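Local coordinates for protein voltage-sensor containing phosphatase (Ciona intestinalis, PDB 3V0D) that probably removes phosphate from membrane phosphoinositides under the control of a voltage sensor, through a PTEN-like phosphatase domain joined to a C2 domain, at residues F147-A150 against K151-L154; Y184-K187 against I188-Y192. The protein carries 1 engineered substitution. One frame throughout, in Å; residues are numbered along the deposited sequence.

Following the chain from the N terminus, helix 131-143 ends and a short loop leads into helix 150-161, where interaction 1 joins the loop to the first turn. Interaction 2 comes later, along the next helix in the chain, 176-191, to its C-terminal end. The contacts run in series and neither nests in nor crosses the other; their centres lie about 12 Å apart. They meet directly, because Glu-186 and Lys-190 of interaction 2 take up the Ala-150 amide and the Asp-148 carbonyl of interaction 1. The start of one helix is thereby tied to the end of the next within the phosphatase part of the fold.

Interaction 1: residues F147-A150 against K151-L154; sequences FDTA and KEAL
Thr-149 and Glu-152 hold each other by two bonds at one hydroxyl: OG1 of Thr-149 accepts from the backbone N of Glu-152 (3.2 Å, N-H...O 160°) and donates to OE1 of Glu-152 at 2.7 Å, meeting the lone pair turned away from the other carboxylate oxygen. With chi1 at -74°, the CG of Glu-152 stands beside its own backbone N, which carries the carboxylate back past the hydroxyl. OE1 has a second donor, a water 2.5 Å away that also accepts from Asp-148 N. Thr-149 is thus the N-cap of helix 150-161. The return bond of a capping box is not made, since the 4.0 Å from Thr-149 N to Glu-152 OE1 is too long, and OE1 takes the hydroxyl and the water instead. The helical pattern of bonds starts at once: Ala-153 N donates to Thr-149 O (3.1 Å), and Leu-154 N to Ala-150 O (2.8 Å). The amide N of Ala-150, in the first turn, is bonded to OE1 of Glu-186 in helix 176-191, while Lys-151 turns its ammonium to Glu-155. Beneath the polar cap the Phe-147 ring lies against the helix, with Ala-153 CA over one face, 4.1 Å from the centroid in a CH-pi contact, and Leu-141 of helix 131-143 also touching the Phe-147 side chain.

Interaction 2: residues Y184-K187 against I188-Y192; sequences YFEK and IKKNY
Glu-186 and Lys-190, one helical turn apart, form a salt bridge in which NZ of Lys-190 lies 2.9 Å from OE2 of Glu-186. The same ammonium also bonds to the carbonyl O of Asp-148, in the loop before helix 150-161. Two stretched chains make the bridge. Glu-186 sends CG anti to its backbone N (chi1 179°) and continues straight, whereas Lys-190 starts with CG beside its backbone N (chi1 -72°) and is extended beyond. The chains cross obliquely, with CG of Glu-186 3.9 Å from CE of Lys-190, so methylenes pack next to the charged ends. The ammonium reaches OE2 on the anti side, somewhat out of the carboxylate plane; OE1 already has its donor in Ala-150 N, and with both oxygens engaged the group's rotation is probably fixed. Lys-187 is shaped differently: it leaves the helix extended, then folds at chi3 and chi4, and its CG passes 4.3 Å from CE2 of Tyr-192. The edge of that tyrosine ring faces the Lys-187 carbonyl, CD2 standing 3.7 Å from O near the ring plane. Ile-188 turns CG1 back along the helix to within 3.3 Å of Tyr-184 O, the same oxygen that accepts from Ile-188 N at 2.9 Å. The helical series of bonds runs on to Asn-191 N, which donates to Lys-187 O at 2.8 Å, and Tyr-192 is the first residue to depart from helical backbone angles. On the inner side, Phe-185 packs on Leu-103, Leu-104 and Ile-107 of helix 100-115 and on Ser-139 of helix 131-143, while the Tyr-184 hydroxyl bonds to Asn-295 N at the end of strand 290-295, joining this phosphatase helix to the C2 sheet.

Interaction 1: residues F147-A150 against K151-L154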
loop_
_atom_site.group_PDB
_atom_site.type_symbol
_atom_site.label_atom_id
_atom_site.label_comp_id
_atom_site.label_asym_id
_atom_site.label_seq_id
_atom_site.Cartn_x
_atom_site.Cartn_y
_atom_site.Cartn_z
ATOM N N PHE A 147 -1.587 5.328 19.221
ATOM C CA PHE A 147 -2.550 4.245 19.066
ATOM C C PHE A 147 -1.820 2.944 19.262
ATOM O O PHE A 147 -0.613 2.871 19.039
ATOM C CB PHE A 147 -3.180 4.255 17.668
ATOM C CG PHE A 147 -3.829 5.561 17.358
ATOM C CD1 PHE A 147 -3.140 6.541 16.677
ATOM C CD2 PHE A 147 -5.098 5.863 17.847
ATOM C CE1 PHE A 147 -3.719 7.764 16.440
ATOM C CE2 PHE A 147 -5.668 7.093 17.609
ATOM C CZ PHE A 147 -4.978 8.038 16.921
ATOM N N ASP A 148 -2.587 1.929 19.631
ATOM C CA ASP A 148 -2.114 0.571 19.875
ATOM C C ASP A 148 -2.453 -0.385 18.728
ATOM O O ASP A 148 -1.890 -1.479 18.649
ATOM C CB ASP A 148 -2.809 -0.021 21.140
ATOM C CG ASP A 148 -2.470 0.693 22.439
ATOM O OD1 ASP A 148 -3.352 0.729 23.336
ATOM O OD2 ASP A 148 -1.324 1.161 22.604
ATOM N N THR A 149 -3.428 -0.000 17.893
ATOM C CA THR A 149 -3.906 -0.865 16.802
ATOM C C THR A 149 -3.820 -0.128 15.478
ATOM O O THR A 149 -4.047 1.092 15.394
ATOM C CB THR A 149 -5.354 -1.353 17.018
ATOM O OG1 THR A 149 -6.290 -0.268 16.863
ATOM C CG2 THR A 149 -5.512 -2.021 18.384
ATOM N N ALA A 150 -3.492 -0.879 14.426
ATOM C CA ALA A 150 -3.480 -0.326 13.074
ATOM C C ALA A 150 -4.825 0.275 12.718
ATOM O O ALA A 150 -4.878 1.347 12.119
ATOM C CB ALA A 150 -3.076 -1.390 12.067
ATOM N N LYS A 151 -5.924 -0.396 13.091
ATOM C CA LYS A 151 -7.236 0.117 12.748
ATOM C C LYS A 151 -7.445 1.537 13.278
ATOM O O LYS A 151 -7.921 2.408 12.552
ATOM C CB LYS A 151 -8.313 -0.818 13.279
ATOM C CG LYS A 151 -9.727 -0.446 12.878
ATOM C CD LYS A 151 -10.748 -1.331 13.587
ATOM C CE LYS A 151 -12.180 -0.980 13.180
ATOM N NZ LYS A 151 -12.667 0.348 13.690
ATOM N N GLU A 152 -7.118 1.763 14.552
ATOM C CA GLU A 152 -7.320 3.077 15.134
ATOM C C GLU A 152 -6.399 4.102 14.484
ATOM O O GLU A 152 -6.817 5.237 14.246
ATOM C CB GLU A 152 -7.113 3.059 16.635
ATOM C CG GLU A 152 -8.239 2.403 17.359
ATOM C CD GLU A 152 -7.863 2.148 18.787
ATOM O OE1 GLU A 152 -7.018 1.253 19.010
ATOM O OE2 GLU A 152 -8.386 2.834 19.693
ATOM N N ALA A 153 -5.144 3.739 14.217
ATOM C CA ALA A 153 -4.226 4.693 13.614
ATOM C C ALA A 153 -4.700 5.075 12.211
ATOM O O ALA A 153 -4.715 6.266 11.848
ATOM C CB ALA A 153 -2.832 4.122 13.561
ATOM N N LEU A 154 -5.132 4.075 11.426
ATOM C CA LEU A 154 -5.635 4.305 10.067
ATOM C C LEU A 154 -6.874 5.179 10.096
ATOM O O LEU A 154 -7.004 6.097 9.300
ATOM C CB LEU A 154 -5.966 2.962 9.408
ATOM C CG LEU A 154 -4.731 2.201 8.942
ATOM C CD1 LEU A 154 -5.040 0.726 8.783
ATOM C CD2 LEU A 154 -4.243 2.795 7.619
HETATM O O HOH W 1 -5.087 2.251 20.199
#

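Interaction 2: residues Y184-K187 against I188-Y192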
loop_
_atom_site.group_PDB
_atom_site.type_symbol
_atom_site.label_atom_id
_atom_site.label_comp_id
_atom_site.label_asym_id
_atom_site.label_seq_id
_atom_site.Cartn_x
_atom_site.Cartn_y
_atom_site.Cartn_z
ATOM N N TYR A 184 0.948 -5.322 9.354
ATOM C CA TYR A 184 2.237 -5.972 9.479
ATOM C C TYR A 184 3.152 -5.200 10.432
ATOM O O TYR A 184 3.852 -5.810 11.262
ATOM C CB TYR A 184 2.925 -6.073 8.134
ATOM C CG TYR A 184 2.421 -7.127 7.158
ATOM C CD1 TYR A 184 2.868 -7.086 5.840
ATOM C CD2 TYR A 184 1.562 -8.172 7.522
ATOM C CE1 TYR A 184 2.537 -8.078 4.929
ATOM C CE2 TYR A 184 1.216 -9.171 6.611
ATOM C CZ TYR A 184 1.739 -9.136 5.319
ATOM O OH TYR A 184 1.457 -10.112 4.388
ATOM N N PHE A 185 3.181 -3.867 10.319
ATOM C CA PHE A 185 3.992 -3.084 11.231
ATOM C C PHE A 185 3.540 -3.268 12.689
ATOM O O PHE A 185 4.367 -3.430 13.581
ATOM C CB PHE A 185 4.018 -1.607 10.829
ATOM C CG PHE A 185 4.912 -0.820 11.736
ATOM C CD1 PHE A 185 6.288 -1.048 11.751
ATOM C CD2 PHE A 185 4.379 0.080 12.660
ATOM C CE1 PHE A 185 7.106 -0.406 12.686
ATOM C CE2 PHE A 185 5.202 0.737 13.557
ATOM C CZ PHE A 185 6.556 0.512 13.569
ATOM N N GLU A 186 2.236 -3.248 12.920
ATOM C CA GLU A 186 1.722 -3.508 14.261
ATOM C C GLU A 186 2.231 -4.850 14.789
ATOM O O GLU A 186 2.663 -4.952 15.948
ATOM C CB GLU A 186 0.199 -3.475 14.238
ATOM C CG GLU A 186 -0.435 -3.770 15.609
ATOM C CD GLU A 186 -1.950 -3.946 15.592
ATOM O OE1 GLU A 186 -2.615 -3.547 14.636
ATOM O OE2 GLU A 186 -2.491 -4.473 16.594
ATOM N N LYS A 187 2.178 -5.881 13.945
ATOM C CA LYS A 187 2.631 -7.212 14.342
ATOM C C LYS A 187 4.130 -7.230 14.626
ATOM O O LYS A 187 4.589 -7.914 15.563
ATOM C CB LYS A 187 2.282 -8.241 13.263
ATOM C CG LYS A 187 2.604 -9.684 13.638
ATOM C CD LYS A 187 1.964 -10.702 12.704
ATOM C CE LYS A 187 0.444 -10.714 12.832
ATOM N NZ LYS A 187 -0.009 -10.945 14.244
ATOM N N ILE A 188 4.911 -6.519 13.820
ATOM C CA ILE A 188 6.347 -6.422 14.035
ATOM C C ILE A 188 6.656 -5.770 15.394
ATOM O O ILE A 188 7.494 -6.260 16.162
ATOM C CB ILE A 188 6.991 -5.676 12.863
ATOM C CG1 ILE A 188 7.040 -6.622 11.673
ATOM C CG2 ILE A 188 8.391 -5.149 13.224
ATOM C CD1 ILE A 188 7.346 -5.969 10.347
ATOM N N LYS A 189 5.966 -4.674 15.705
ATOM C CA LYS A 189 6.152 -4.024 17.001
ATOM C C LYS A 189 5.747 -4.926 18.144
ATOM O O LYS A 189 6.454 -5.011 19.150
ATOM C CB LYS A 189 5.424 -2.667 16.977
ATOM C CG LYS A 189 5.641 -1.752 18.168
ATOM C CD LYS A 189 4.983 -0.391 17.956
ATOM C CE LYS A 189 5.119 0.500 19.176
ATOM N NZ LYS A 189 6.512 0.801 19.534
ATOM N N LYS A 190 4.607 -5.596 18.013
ATOM C CA LYS A 190 4.071 -6.352 19.134
ATOM C C LYS A 190 4.748 -7.694 19.334
ATOM O O LYS A 190 4.925 -8.111 20.486
ATOM C CB LYS A 190 2.564 -6.533 18.980
ATOM C CG LYS A 190 1.772 -5.260 19.222
ATOM C CD LYS A 190 0.272 -5.504 19.184
ATOM C CE LYS A 190 -0.492 -4.216 19.505
ATOM N NZ LYS A 190 -1.965 -4.388 19.406
ATOM N N ASN A 191 5.147 -8.372 18.260
ATOM C CA ASN A 191 5.602 -9.758 18.342
ATOM C C ASN A 191 7.057 -9.986 18.015
ATOM O O ASN A 191 7.602 -11.040 18.371
ATOM C CB ASN A 191 4.748 -10.662 17.437
ATOM C CG ASN A 191 3.261 -10.664 17.829
ATOM O OD1 ASN A 191 2.873 -10.171 18.892
ATOM N ND2 ASN A 191 2.434 -11.232 16.968
ATOM N N TYR A 192 7.682 -9.024 17.336
ATOM C CA TYR A 192 9.061 -9.178 16.887
ATOM C C TYR A 192 9.976 -8.113 17.461
ATOM O O TYR A 192 11.100 -7.945 17.007
ATOM C CB TYR A 192 9.121 -9.182 15.351
ATOM C CG TYR A 192 8.446 -10.390 14.750
ATOM C CD1 TYR A 192 9.149 -11.573 14.568
ATOM C CD2 TYR A 192 7.101 -10.357 14.382
ATOM C CE1 TYR A 192 8.535 -12.677 14.001
ATOM C CE2 TYR A 192 6.480 -11.457 13.804
ATOM C CZ TYR A 192 7.209 -12.623 13.635
ATOM O OH TYR A 192 6.606 -13.721 13.059
#